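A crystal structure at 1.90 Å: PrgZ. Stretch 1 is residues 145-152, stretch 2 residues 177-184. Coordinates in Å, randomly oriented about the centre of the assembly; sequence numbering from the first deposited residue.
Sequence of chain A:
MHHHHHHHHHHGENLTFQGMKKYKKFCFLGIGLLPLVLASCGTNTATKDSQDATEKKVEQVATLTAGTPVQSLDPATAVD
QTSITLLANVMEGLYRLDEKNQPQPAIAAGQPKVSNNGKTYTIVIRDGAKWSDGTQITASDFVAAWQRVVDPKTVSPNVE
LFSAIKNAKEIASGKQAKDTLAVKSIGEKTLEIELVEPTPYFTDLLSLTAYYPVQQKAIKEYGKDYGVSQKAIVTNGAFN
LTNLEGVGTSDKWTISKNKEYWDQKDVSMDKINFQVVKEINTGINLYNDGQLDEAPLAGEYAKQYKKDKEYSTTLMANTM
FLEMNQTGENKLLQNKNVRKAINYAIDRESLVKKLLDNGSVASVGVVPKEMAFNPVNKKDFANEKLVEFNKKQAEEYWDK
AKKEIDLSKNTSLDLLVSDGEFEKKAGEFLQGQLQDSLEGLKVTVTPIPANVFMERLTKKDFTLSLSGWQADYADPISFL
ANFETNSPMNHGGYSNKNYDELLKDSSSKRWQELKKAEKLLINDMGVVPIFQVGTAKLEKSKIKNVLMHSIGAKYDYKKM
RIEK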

ATOM      1  N   ALA A 145      11.078 -16.446   9.122  1.00 19.38           N
ATOM      2  CA  ALA A 145      10.558 -15.471   8.174  1.00 18.88           C
ATOM      3  C   ALA A 145      10.636 -14.064   8.735  1.00 18.75           C
ATOM      4  O   ALA A 145      11.073 -13.136   8.051  1.00 18.73           O
ATOM      5  CB  ALA A 145       9.073 -15.807   7.796  1.00 18.48           C
ATOM      6  N   TRP A 146      10.214 -13.908   9.986  1.00 19.08           N
ATOM      7  CA  TRP A 146      10.187 -12.595  10.628  1.00 19.09           C
ATOM      8  C   TRP A 146      11.586 -12.105  11.000  1.00 19.53           C
ATOM      9  O   TRP A 146      11.874 -10.911  10.897  1.00 19.09           O
ATOM     10  CB  TRP A 146       9.288 -12.614  11.862  1.00 18.76           C
ATOM     11  CG  TRP A 146       7.851 -12.967  11.559  1.00 18.99           C
ATOM     12  CD1 TRP A 146       7.266 -13.092  10.328  1.00 18.78           C
ATOM     13  CD2 TRP A 146       6.818 -13.222  12.514  1.00 19.48           C
ATOM     14  NE1 TRP A 146       5.942 -13.434  10.467  1.00 17.70           N
ATOM     15  CE2 TRP A 146       5.640 -13.502  11.796  1.00 18.11           C
ATOM     16  CE3 TRP A 146       6.774 -13.231  13.909  1.00 21.98           C
ATOM     17  CZ2 TRP A 146       4.432 -13.806  12.425  1.00 19.10           C
ATOM     18  CZ3 TRP A 146       5.558 -13.535  14.537  1.00 22.46           C
ATOM     19  CH2 TRP A 146       4.410 -13.811  13.786  1.00 20.00           C
ATOM     20  N   GLN A 147      12.446 -13.014  11.438  1.00 20.80           N
ATOM     21  CA  GLN A 147      13.852 -12.674  11.650  1.00 21.79           C
ATOM     22  C   GLN A 147      14.461 -12.112  10.359  1.00 22.32           C
ATOM     23  O   GLN A 147      15.244 -11.155  10.373  1.00 22.40           O
ATOM     24  CB  GLN A 147      14.647 -13.887  12.145  1.00 22.66           C
ATOM     25  CG  GLN A 147      14.491 -14.156  13.636  1.00 22.89           C
ATOM     26  CD  GLN A 147      15.343 -15.308  14.155  1.00 24.04           C
ATOM     27  OE1 GLN A 147      15.115 -15.812  15.263  1.00 24.86           O
ATOM     28  NE2 GLN A 147      16.329 -15.721  13.372  1.00 23.19           N
ATOM     29  N   ARG A 148      14.066 -12.698   9.241  1.00 22.56           N
ATOM     30  CA  ARG A 148      14.565 -12.308   7.935  1.00 23.30           C
ATOM     31  C   ARG A 148      14.116 -10.888   7.540  1.00 22.86           C
ATOM     32  O   ARG A 148      14.872 -10.154   6.910  1.00 22.49           O
ATOM     33  CB  ARG A 148      14.082 -13.355   6.931  1.00 23.54           C
ATOM     34  CG  ARG A 148      14.512 -13.192   5.522  1.00 24.86           C
ATOM     35  CD  ARG A 148      13.997 -14.377   4.745  1.00 25.41           C
ATOM     36  NE  ARG A 148      14.179 -14.180   3.327  1.00 26.02           N
ATOM     37  CZ  ARG A 148      13.228 -13.837   2.467  1.00 25.61           C
ATOM     38  NH1 ARG A 148      11.963 -13.668   2.851  1.00 24.33           N
ATOM     39  NH2 ARG A 148      13.554 -13.699   1.194  1.00 26.91           N
ATOM     40  N   VAL A 149      12.896 -10.500   7.918  1.00 22.16           N
ATOM     41  CA  VAL A 149      12.406  -9.150   7.628  1.00 21.80           C
ATOM     42  C   VAL A 149      13.187  -8.081   8.404  1.00 22.15           C
ATOM     43  O   VAL A 149      13.547  -7.049   7.841  1.00 22.12           O
ATOM     44  CB  VAL A 149      10.888  -8.994   7.932  1.00 21.50           C
ATOM     45  CG1 VAL A 149      10.438  -7.554   7.700  1.00 20.53           C
ATOM     46  CG2 VAL A 149      10.076  -9.942   7.068  1.00 21.46           C
ATOM     47  N   VAL A 150      13.454  -8.325   9.683  1.00 22.36           N
ATOM     48  CA  VAL A 150      14.159  -7.327  10.514  1.00 23.16           C
ATOM     49  C   VAL A 150      15.691  -7.327  10.343  1.00 23.95           C
ATOM     50  O   VAL A 150      16.352  -6.352  10.687  1.00 23.85           O
ATOM     51  CB  VAL A 150      13.835  -7.484  12.005  1.00 22.80           C
ATOM     52  CG1 VAL A 150      12.365  -7.180  12.257  1.00 22.45           C
ATOM     53  CG2 VAL A 150      14.214  -8.874  12.497  1.00 24.01           C
ATOM     54  N   ASP A 151      16.244  -8.430   9.842  1.00 25.25           N
ATOM     55  CA  ASP A 151      17.683  -8.531   9.526  1.00 26.62           C
ATOM     56  C   ASP A 151      18.093  -7.391   8.578  1.00 27.45           C
ATOM     57  O   ASP A 151      17.626  -7.337   7.438  1.00 27.19           O
ATOM     58  CB  ASP A 151      17.971  -9.891   8.879  1.00 26.73           C
ATOM     59  CG  ASP A 151      19.456 -10.141   8.637  1.00 27.89           C
ATOM     60  OD1 ASP A 151      20.276  -9.202   8.734  1.00 28.16           O
ATOM     61  OD2 ASP A 151      19.799 -11.298   8.330  1.00 26.87           O
ATOM     62  N   PRO A 152      18.963  -6.467   9.046  1.00 28.90           N
ATOM     63  CA  PRO A 152      19.346  -5.322   8.218  1.00 29.70           C
ATOM     64  C   PRO A 152      19.933  -5.732   6.872  1.00 30.77           C
ATOM     65  O   PRO A 152      19.810  -4.984   5.907  1.00 31.22           O
ATOM     66  CB  PRO A 152      20.403  -4.601   9.072  1.00 30.34           C
ATOM     67  CG  PRO A 152      20.121  -5.017  10.451  1.00 29.74           C
ATOM     68  CD  PRO A 152      19.622  -6.423  10.363  1.00 29.13           C
ATOM     69  N   ALA A 177      21.551  -8.717  17.605  1.00 35.96           N
ATOM     70  CA  ALA A 177      21.399  -9.644  16.481  1.00 35.04           C
ATOM     71  C   ALA A 177      19.925 -10.025  16.261  1.00 33.64           C
ATOM     72  O   ALA A 177      19.112  -9.961  17.189  1.00 32.89           O
ATOM     73  CB  ALA A 177      22.243 -10.893  16.714  1.00 35.70           C
ATOM     74  N   LYS A 178      19.602 -10.450  15.041  1.00 32.67           N
ATOM     75  CA  LYS A 178      18.223 -10.777  14.661  1.00 31.68           C
ATOM     76  C   LYS A 178      17.605 -11.919  15.488  1.00 30.84           C
ATOM     77  O   LYS A 178      16.381 -11.999  15.616  1.00 30.23           O
ATOM     78  CB  LYS A 178      18.136 -11.108  13.164  1.00 31.93           C
ATOM     79  CG  LYS A 178      18.540 -12.537  12.810  1.00 33.07           C
ATOM     80  CD  LYS A 178      18.678 -12.763  11.314  1.00 34.21           C
ATOM     81  CE  LYS A 178      18.879 -14.251  11.016  1.00 36.31           C
ATOM     82  NZ  LYS A 178      19.816 -14.482   9.888  1.00 37.91           N
ATOM     83  N   ASP A 179      18.438 -12.797  16.049  1.00 30.63           N
ATOM     84  CA  ASP A 179      17.930 -13.900  16.883  1.00 30.28           C
ATOM     85  C   ASP A 179      17.307 -13.423  18.203  1.00 29.26           C
ATOM     86  O   ASP A 179      16.646 -14.198  18.888  1.00 29.06           O
ATOM     87  CB  ASP A 179      19.032 -14.927  17.171  1.00 31.51           C
ATOM     88  CG  ASP A 179      20.181 -14.348  17.975  1.00 33.45           C
ATOM     89  OD1 ASP A 179      20.726 -13.299  17.579  1.00 36.63           O
ATOM     90  OD2 ASP A 179      20.552 -14.942  19.003  1.00 38.99           O
ATOM     91  N   THR A 180      17.527 -12.156  18.556  1.00 27.91           N
ATOM     92  CA  THR A 180      16.938 -11.569  19.756  1.00 27.10           C
ATOM     93  C   THR A 180      15.474 -11.137  19.559  1.00 25.55           C
ATOM     94  O   THR A 180      14.816 -10.777  20.525  1.00 25.75           O
ATOM     95  CB  THR A 180      17.774 -10.357  20.278  1.00 26.95           C
ATOM     96  OG1 THR A 180      17.725  -9.286  19.332  1.00 26.94           O
ATOM     97  CG2 THR A 180      19.240 -10.758  20.517  1.00 27.96           C
ATOM     98  N   LEU A 181      14.969 -11.156  18.325  1.00 24.36           N
ATOM     99  CA  LEU A 181      13.556 -10.794  18.079  1.00 23.02           C
ATOM    100  C   LEU A 181      12.665 -11.645  18.994  1.00 22.43           C
ATOM    101  O   LEU A 181      12.818 -12.864  19.048  1.00 22.52           O
ATOM    102  CB  LEU A 181      13.184 -10.992  16.609  1.00 22.28           C
ATOM    103  CG  LEU A 181      11.840 -10.418  16.146  1.00 21.10           C
ATOM    104  CD1 LEU A 181      11.831  -8.893  16.197  1.00 19.79           C
ATOM    105  CD2 LEU A 181      11.502 -10.899  14.738  1.00 20.40           C
ATOM    106  N   ALA A 182      11.763 -11.003  19.735  1.00 21.52           N
ATOM    107  CA  ALA A 182      10.993 -11.692  20.773  1.00 21.95           C
ATOM    108  C   ALA A 182       9.834 -12.483  20.168  1.00 21.41           C
ATOM    109  O   ALA A 182       8.662 -12.199  20.424  1.00 21.10           O
ATOM    110  CB  ALA A 182      10.489 -10.701  21.829  1.00 21.82           C
ATOM    111  N   VAL A 183      10.199 -13.454  19.333  1.00 21.32           N
ATOM    112  CA  VAL A 183       9.280 -14.402  18.737  1.00 21.64           C
ATOM    113  C   VAL A 183       9.915 -15.779  18.872  1.00 22.37           C
ATOM    114  O   VAL A 183      11.093 -15.947  18.551  1.00 22.49           O
ATOM    115  CB  VAL A 183       9.046 -14.091  17.249  1.00 21.52           C
ATOM    116  CG1 VAL A 183       8.106 -15.129  16.636  1.00 22.67           C
ATOM    117  CG2 VAL A 183       8.495 -12.671  17.078  1.00 22.41           C
ATOM    118  N   LYS A 184       9.156 -16.760  19.361  1.00 22.72           N
ATOM    119  CA  LYS A 184       9.682 -18.121  19.483  1.00 23.65           C
ATOM    120  C   LYS A 184       8.631 -19.198  19.201  1.00 24.09           C
ATOM    121  O   LYS A 184       7.434 -18.987  19.418  1.00 22.86           O
ATOM    122  CB  LYS A 184      10.292 -18.335  20.870  1.00 24.21           C
ATOM    123  CG  LYS A 184       9.287 -18.550  21.997  1.00 24.92           C
ATOM    124  CD  LYS A 184       9.980 -18.703  23.343  1.00 28.09           C
ATOM    125  CE  LYS A 184       8.974 -18.933  24.458  1.00 29.01           C
ATOM    126  NZ  LYS A 184       9.634 -19.270  25.753  1.00 29.92           N
TER

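The last turns of a helix, residues 145-150, pack against a segment that runs from a short 3-10 turn at 178-180 into a strand beginning at Val183. Together the two stretches bury 446 Å², and no hydrogen bond crosses between them; the contact rests on apolar packing, van der Waals contacts along polar side chains, and one salt bridge.

The apolar part centres on Leu181, whose CB points toward the helix. Its CD2 lies 4.0 Å from CB of Trp146 and 4.1 Å from CG2 of Val150, so a single methyl group touches two residues one helical turn apart. The same methyl also approaches the helix backbone, with Leu181 CD2 3.9 Å from Trp146 O. Farther along, CG1 of Val183 meets CE3 of the Trp146 ring at 3.6 Å, in an oblique approach. The indole NE1 is hydrogen-bonded elsewhere in the structure. These four side chains are all buried.

Gln147 makes a different kind of contact. Its CB points sideways, and the extended chain (chi2 near 180°) runs past the 3-10 turn: CG lies 3.5 Å from Lys178 O, and OE1 comes within 3.8 Å of Asp179 CA. Lys178 O is itself the acceptor for Leu181 N at 3.2 Å, a bond within the turn that Gln147 packs against. The turn is further held by Ala177 O, which accepts from Thr180 N at 3.0 Å and from Thr180 OG1 at 2.6 Å.

The charged contact lies where the helix ends. Asp151, the first residue to leave helical geometry, still donates its N to Gln147 O at 3.0 Å. Its OD2 forms a salt bridge with Lys178 NZ at 3.5 Å, a rather long separation, and lies equally close to Lys178 CD, also at 3.5 Å. The lysine therefore contributes aliphatic contact as well as charge.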